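Local coordinates for protein endoglucanase (Clostridium thermocellum, PDB 2C4X) that binds beta-glucan chains and xyloglucan through the carbohydrate-binding module of this C-terminal PKD-CBM44 fragment, taken from a larger cellulosomal enzyme with probable cellulase activity, at residues T218-E221 / D222-P225. The protein carries 1 engineered substitution. Residues are numbered along the deposited sequence; the frame is centred on the assembly and turned at random.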
ATOM      1  N   THR A 218      10.765   5.201  -5.512  1.00 41.26           N
ATOM      2  CA  THR A 218      10.433   6.330  -6.380  1.00 41.28           C
ATOM      3  C   THR A 218      11.342   6.398  -7.605  1.00 41.34           C
ATOM      4  O   THR A 218      12.577   6.375  -7.480  1.00 41.94           O
ATOM      5  CB  THR A 218      10.479   7.674  -5.614  1.00 41.52           C
ATOM      6  OG1 THR A 218       9.637   7.584  -4.466  1.00 41.55           O
ATOM      7  CG2 THR A 218       9.995   8.832  -6.487  1.00 41.15           C
ATOM      8  N   LEU A 219      10.727   6.461  -8.786  1.00 40.78           N
ATOM      9  CA  LEU A 219      11.451   6.825 -10.002  1.00 40.03           C
ATOM     10  C   LEU A 219      11.647   8.346  -9.972  1.00 40.08           C
ATOM     11  O   LEU A 219      10.666   9.081  -9.948  1.00 39.59           O
ATOM     12  CB  LEU A 219      10.676   6.397 -11.257  1.00 39.66           C
ATOM     13  CG  LEU A 219      11.334   6.738 -12.607  1.00 39.98           C
ATOM     14  CD1 LEU A 219      12.616   5.919 -12.802  1.00 36.48           C
ATOM     15  CD2 LEU A 219      10.380   6.519 -13.776  1.00 39.21           C
ATOM     16  N   PRO A 220      12.911   8.821  -9.942  1.00 40.25           N
ATOM     17  CA  PRO A 220      13.160  10.264  -9.831  1.00 40.32           C
ATOM     18  C   PRO A 220      12.545  11.087 -10.967  1.00 40.78           C
ATOM     19  O   PRO A 220      12.439  10.616 -12.105  1.00 40.68           O
ATOM     20  CB  PRO A 220      14.691  10.362  -9.861  1.00 40.17           C
ATOM     21  CG  PRO A 220      15.160   9.023  -9.400  1.00 40.51           C
ATOM     22  CD  PRO A 220      14.170   8.052  -9.977  1.00 40.02           C
ATOM     23  N   GLU A 221      12.159  12.315 -10.643  1.00 41.36           N
ATOM     24  CA  GLU A 221      11.502  13.217 -11.591  1.00 42.50           C
ATOM     25  C   GLU A 221      12.324  13.612 -12.830  1.00 42.23           C
ATOM     26  O   GLU A 221      11.752  13.972 -13.862  1.00 42.14           O
ATOM     27  CB  GLU A 221      11.039  14.477 -10.860  1.00 42.67           C
ATOM     28  CG  GLU A 221       9.609  14.831 -11.174  1.00 46.07           C
ATOM     29  CD  GLU A 221       8.828  15.235  -9.939  1.00 50.20           C
ATOM     30  OE1 GLU A 221       9.017  16.383  -9.468  1.00 52.07           O
ATOM     31  OE2 GLU A 221       8.018  14.409  -9.448  1.00 51.03           O
ATOM     32  N   ASP A 222      13.650  13.553 -12.724  1.00 42.08           N
ATOM     33  CA  ASP A 222      14.529  14.002 -13.814  1.00 42.43           C
ATOM     34  C   ASP A 222      14.868  12.939 -14.873  1.00 41.81           C
ATOM     35  O   ASP A 222      15.617  13.215 -15.809  1.00 42.19           O
ATOM     36  CB  ASP A 222      15.808  14.660 -13.261  1.00 42.78           C
ATOM     37  CG  ASP A 222      16.677  13.696 -12.454  1.00 44.46           C
ATOM     38  OD1 ASP A 222      16.273  12.533 -12.228  1.00 47.45           O
ATOM     39  OD2 ASP A 222      17.783  14.108 -12.044  1.00 47.55           O
ATOM     40  N   VAL A 223      14.311  11.742 -14.722  1.00 41.24           N
ATOM     41  CA  VAL A 223      14.474  10.662 -15.697  1.00 40.55           C
ATOM     42  C   VAL A 223      13.775  11.013 -17.012  1.00 40.38           C
ATOM     43  O   VAL A 223      12.661  11.531 -17.006  1.00 40.11           O
ATOM     44  CB  VAL A 223      13.895   9.332 -15.138  1.00 40.59           C
ATOM     45  CG1 VAL A 223      13.854   8.239 -16.209  1.00 40.32           C
ATOM     46  CG2 VAL A 223      14.697   8.866 -13.931  1.00 40.15           C
ATOM     47  N   ASP A 224      14.425  10.733 -18.138  1.00 40.16           N
ATOM     48  CA  ASP A 224      13.793  10.899 -19.448  1.00 40.07           C
ATOM     49  C   ASP A 224      12.549   9.994 -19.545  1.00 39.70           C
ATOM     50  O   ASP A 224      12.664   8.768 -19.439  1.00 39.58           O
ATOM     51  CB  ASP A 224      14.797  10.597 -20.567  1.00 40.24           C
ATOM     52  CG  ASP A 224      14.299  11.016 -21.954  1.00 40.77           C
ATOM     53  OD1 ASP A 224      13.080  10.993 -22.212  1.00 41.25           O
ATOM     54  OD2 ASP A 224      15.141  11.343 -22.809  1.00 41.19           O
ATOM     55  N   PRO A 225      11.356  10.598 -19.742  1.00 39.44           N
ATOM     56  CA  PRO A 225      10.117   9.800 -19.779  1.00 39.35           C
ATOM     57  C   PRO A 225      10.000   8.853 -20.987  1.00 39.26           C
ATOM     58  O   PRO A 225       9.169   7.949 -20.974  1.00 39.33           O
ATOM     59  CB  PRO A 225       9.008  10.860 -19.813  1.00 39.71           C
ATOM     60  CG  PRO A 225       9.656  12.088 -20.370  1.00 39.25           C
ATOM     61  CD  PRO A 225      11.096  12.040 -19.943  1.00 39.36           C
TER
HETATM   62  O   HOH W   1      11.747  13.855 -16.337  1.00 48.85           O
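Leu-219, just ahead of a tight turn, and Val-223, its last residue, meet on the buried side of the loop, their side chains crossing at about a right angle. The closest methyls are CD1 of Leu-219 and CG2 of Val-223, 3.8 Å apart. Val-223 has its CG1 anti to the backbone N (chi1 171°), which places CG2 beside that N and swings it back over the preceding residues. There CG2 of Val-223 lies 3.4 Å from O of Pro-220 and, more loosely, 4.1 Å from its ring atom CD. Both aliphatic residues are buried and suit this side: each also rests on Pro-187 of strand 178-187, while Leu-219 reaches Ile-185 and Val-223 touches Leu-196.

Pro-220 opens the turn, its ring fixing phi just before the bend; the role needs a carbonyl but no N-H. O of Pro-220 accepts a weak, nearly straight hydrogen bond from N of Val-223 (3.4 Å, 166°). Glu-221 and Asp-222 make the bend itself; both are acidic and exposed, as suits a solvent-facing corner, and aspartate is well tolerated third. Asp-222 sets CG between its backbone N and carbonyl carbon (chi1 63°), bringing OD1 to 3.6 Å from CB of Pro-220. A water donates to O of Glu-221 and O of Val-223, linking the two carbonyls.

Pro-220 to Val-223 thus form a type I beta turn in the loop that leaves edge strand 211-218 for strand 229-238, joining the two sheets of the CBM44 beta-sandwich.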